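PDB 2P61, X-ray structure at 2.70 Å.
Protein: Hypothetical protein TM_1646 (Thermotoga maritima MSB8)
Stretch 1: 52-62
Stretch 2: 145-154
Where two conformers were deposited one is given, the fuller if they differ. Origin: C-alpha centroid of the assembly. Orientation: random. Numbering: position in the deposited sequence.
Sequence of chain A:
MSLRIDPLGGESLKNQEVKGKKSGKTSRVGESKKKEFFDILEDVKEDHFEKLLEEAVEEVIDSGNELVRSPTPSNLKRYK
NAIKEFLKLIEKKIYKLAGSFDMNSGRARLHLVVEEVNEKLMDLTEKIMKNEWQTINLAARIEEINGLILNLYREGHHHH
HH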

# COMPACT_ATOMS: atom_id res chain seq x y z
N LEU A 52 7.38 -9.24 7.40
CA LEU A 52 7.62 -8.53 6.17
C LEU A 52 6.41 -7.68 5.80
O LEU A 52 6.57 -6.53 5.47
CB LEU A 52 7.94 -9.48 5.05
CG LEU A 52 9.38 -9.76 4.66
CD1 LEU A 52 9.26 -9.90 3.16
CD2 LEU A 52 10.41 -8.68 5.00
N LEU A 53 5.23 -8.27 5.86
CA LEU A 53 4.00 -7.68 5.37
C LEU A 53 3.50 -6.51 6.26
O LEU A 53 3.14 -5.44 5.75
CB LEU A 53 2.93 -8.75 5.27
CG LEU A 53 1.50 -8.40 4.86
CD1 LEU A 53 1.29 -7.80 3.43
CD2 LEU A 53 0.69 -9.67 5.06
N GLU A 54 3.49 -6.71 7.57
CA GLU A 54 3.34 -5.65 8.55
C GLU A 54 4.25 -4.49 8.30
O GLU A 54 3.77 -3.39 8.11
CB GLU A 54 3.70 -6.22 9.88
CG GLU A 54 3.46 -5.45 11.11
CD GLU A 54 3.85 -6.38 12.25
OE1 GLU A 54 5.08 -6.56 12.51
OE2 GLU A 54 2.91 -7.01 12.79
N GLU A 55 5.57 -4.73 8.28
CA GLU A 55 6.54 -3.69 7.94
C GLU A 55 6.20 -2.95 6.66
O GLU A 55 6.63 -1.85 6.48
CB GLU A 55 7.95 -4.28 7.78
CG GLU A 55 8.73 -4.54 9.08
CD GLU A 55 9.99 -5.45 8.90
OE1 GLU A 55 10.67 -5.42 7.81
OE2 GLU A 55 10.27 -6.23 9.86
N ALA A 56 5.48 -3.55 5.74
CA ALA A 56 5.32 -2.91 4.45
C ALA A 56 4.17 -1.99 4.68
O ALA A 56 4.09 -0.93 4.05
CB ALA A 56 4.99 -3.91 3.38
N VAL A 57 3.26 -2.39 5.57
CA VAL A 57 2.13 -1.54 5.88
C VAL A 57 2.65 -0.28 6.52
O VAL A 57 2.24 0.79 6.14
CB VAL A 57 1.10 -2.17 6.81
CG1 VAL A 57 0.30 -1.06 7.43
CG2 VAL A 57 0.14 -2.99 6.02
N GLU A 58 3.60 -0.42 7.45
CA GLU A 58 4.12 0.72 8.16
C GLU A 58 4.76 1.67 7.22
O GLU A 58 4.54 2.87 7.38
CB GLU A 58 5.04 0.32 9.25
CG GLU A 58 4.24 -0.33 10.36
CD GLU A 58 5.09 -1.12 11.35
OE1 GLU A 58 6.36 -1.22 11.19
OE2 GLU A 58 4.46 -1.64 12.31
N GLU A 59 5.49 1.15 6.20
CA GLU A 59 6.24 2.03 5.32
C GLU A 59 5.26 2.77 4.43
O GLU A 59 5.52 3.91 4.08
CB GLU A 59 7.40 1.32 4.54
CG GLU A 59 8.42 2.24 3.70
CD GLU A 59 9.15 3.37 4.55
OE1 GLU A 59 9.72 4.31 3.90
OE2 GLU A 59 9.18 3.35 5.84
N VAL A 60 4.14 2.16 4.09
CA VAL A 60 3.06 2.88 3.36
C VAL A 60 2.49 4.11 4.17
O VAL A 60 2.26 5.19 3.57
CB VAL A 60 1.86 2.02 3.07
CG1 VAL A 60 0.82 2.85 2.42
CG2 VAL A 60 2.23 0.76 2.15
N ILE A 61 2.25 3.93 5.50
CA ILE A 61 1.74 4.98 6.33
C ILE A 61 2.86 5.98 6.55
O ILE A 61 2.65 7.18 6.36
CB ILE A 61 1.37 4.56 7.77
CG1 ILE A 61 0.46 3.34 7.95
CG2 ILE A 61 0.77 5.79 8.48
CD1 ILE A 61 -0.83 3.41 7.24
N ASP A 62 4.06 5.50 6.92
CA ASP A 62 5.19 6.39 7.30
C ASP A 62 5.53 7.35 6.18
O ASP A 62 5.63 8.55 6.39
CB ASP A 62 6.41 5.63 7.87
CG ASP A 62 7.71 6.51 8.00
OD1 ASP A 62 7.68 7.72 7.65
OD2 ASP A 62 8.79 6.00 8.45
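Stretch 2, residues 145-154: INGLILNLYR

Residues 145-153 form a helix that packs almost exactly antiparallel to the helix of residues 52-62, with an angle of 172° between their N-to-C directions and a closest axial approach of 10.5 Å. Arg154 (phi/psi -91/53) is the first residue to leave helical geometry, although its N still bonds to Leu150 O at 3.2 Å. The register pairs Ile61 with Asn146 (CA to CA 6.7 Å) and Val57 with Leu150 (CA to CA 7.7 Å), so the start of stretch 2 lies beside the end of stretch 1.

Tyr153 contributes the largest covered area. Its CB points toward stretch 1, and the t rotamer (chi1 -172°), with chi2 at 32°, lays one ring face over Val57: Val57 CG2 stands 3.8 Å from the centroid of the Tyr153 ring, 13° off its normal, in a CH-pi contact. The same ring reaches Leu53, a t/p rotamer, with Leu53 CG 3.9 Å from Tyr153 CE1, and carries its hydroxyl to the backbone of Glu54, where Tyr153 OH lies 3.7 Å from Glu54 CA.

Val57, at chi1 159°, divides its methyl groups between two partners. While CG2 meets the tyrosine, Val57 CG1 lies 4.0 Å from Leu150 CD2. Leu150 directs its CB sideways, but its m/t conformation brings the end of the chain nearer.

One turn along, Val60 (t) places CG1 3.8 Å from Ile149 CD1. Ile149 is m at chi1, but its chi2 of 146° lies between wells. Ile61 also starts sideways; its m/m conformation turns the chain inward, leaving Ile61 CD1 3.9 Å from Asn146 ND2. Asn146 (m) points toward stretch 1 without hydrogen bonding to it, its OD1 being satisfied elsewhere in the structure. Indeed, no hydrogen bond links the stretches, and the contact, burying 437 Å², rests on side-chain packing.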

# COMPACT_ATOMS: atom_id res chain seq x y z
N ILE A 145 -6.18 6.66 0.43
CA ILE A 145 -5.38 5.56 -0.11
C ILE A 145 -4.87 4.58 0.99
O ILE A 145 -4.99 3.30 0.85
CB ILE A 145 -4.21 6.07 -1.01
CG1 ILE A 145 -4.68 6.68 -2.33
CG2 ILE A 145 -3.15 4.97 -1.30
CD1 ILE A 145 -3.68 7.76 -2.70
N ASN A 146 -4.34 5.14 2.10
CA ASN A 146 -4.14 4.28 3.29
C ASN A 146 -5.41 3.48 3.65
O ASN A 146 -5.34 2.32 4.02
CB ASN A 146 -3.74 5.13 4.43
CG ASN A 146 -2.43 5.86 4.16
OD1 ASN A 146 -1.90 5.83 3.00
ND2 ASN A 146 -1.91 6.57 5.20
N GLY A 147 -6.59 4.10 3.54
CA GLY A 147 -7.78 3.46 4.07
C GLY A 147 -7.82 2.19 3.32
O GLY A 147 -7.96 1.16 3.91
N LEU A 148 -7.58 2.27 2.02
CA LEU A 148 -7.73 1.13 1.10
C LEU A 148 -6.63 0.09 1.24
O LEU A 148 -6.83 -1.09 0.94
CB LEU A 148 -7.75 1.59 -0.37
CG LEU A 148 -8.84 2.58 -0.82
CD1 LEU A 148 -8.48 3.02 -2.24
CD2 LEU A 148 -10.13 1.90 -0.77
N ILE A 149 -5.47 0.54 1.68
CA ILE A 149 -4.42 -0.39 1.83
C ILE A 149 -4.68 -1.20 3.04
O ILE A 149 -4.50 -2.39 2.98
CB ILE A 149 -3.03 0.27 1.77
CG1 ILE A 149 -2.71 0.48 0.28
CG2 ILE A 149 -1.95 -0.55 2.57
CD1 ILE A 149 -1.93 1.72 0.11
N LEU A 150 -5.17 -0.58 4.11
CA LEU A 150 -5.57 -1.28 5.34
C LEU A 150 -6.80 -2.21 5.18
O LEU A 150 -6.88 -3.22 5.85
CB LEU A 150 -5.79 -0.29 6.50
CG LEU A 150 -4.58 0.49 7.03
CD1 LEU A 150 -5.08 1.64 7.82
CD2 LEU A 150 -3.57 -0.37 7.89
N ASN A 151 -7.77 -1.89 4.33
CA ASN A 151 -8.75 -2.97 4.00
C ASN A 151 -8.02 -4.19 3.49
O ASN A 151 -8.13 -5.25 4.10
CB ASN A 151 -9.75 -2.57 2.93
CG ASN A 151 -10.59 -1.37 3.34
OD1 ASN A 151 -11.09 -0.65 2.47
ND2 ASN A 151 -10.77 -1.16 4.65
N LEU A 152 -7.25 -4.01 2.41
CA LEU A 152 -6.37 -5.03 1.81
C LEU A 152 -5.58 -5.78 2.84
O LEU A 152 -5.50 -6.96 2.79
CB LEU A 152 -5.40 -4.38 0.80
CG LEU A 152 -6.05 -4.14 -0.57
CD1 LEU A 152 -5.16 -3.53 -1.60
CD2 LEU A 152 -6.60 -5.43 -1.04
N TYR A 153 -4.99 -5.11 3.78
CA TYR A 153 -4.28 -5.85 4.78
C TYR A 153 -5.19 -6.78 5.58
O TYR A 153 -4.74 -7.80 6.08
CB TYR A 153 -3.66 -4.84 5.72
CG TYR A 153 -2.71 -5.34 6.76
CD1 TYR A 153 -1.88 -6.45 6.55
CD2 TYR A 153 -2.59 -4.68 7.91
CE1 TYR A 153 -0.97 -6.86 7.53
CE2 TYR A 153 -1.69 -5.08 8.88
CZ TYR A 153 -0.89 -6.14 8.68
OH TYR A 153 -0.06 -6.43 9.72
N ARG A 154 -6.45 -6.42 5.77
CA ARG A 154 -7.31 -7.25 6.58
C ARG A 154 -8.04 -8.27 5.70
O ARG A 154 -9.26 -8.33 5.72
CB ARG A 154 -8.27 -6.36 7.39
CG ARG A 154 -9.42 -5.84 6.64
CD ARG A 154 -10.43 -4.98 7.48
NE ARG A 154 -10.87 -5.70 8.65
CZ ARG A 154 -10.82 -5.24 9.90
NH1 ARG A 154 -10.38 -4.00 10.19
NH2 ARG A 154 -11.23 -6.06 10.87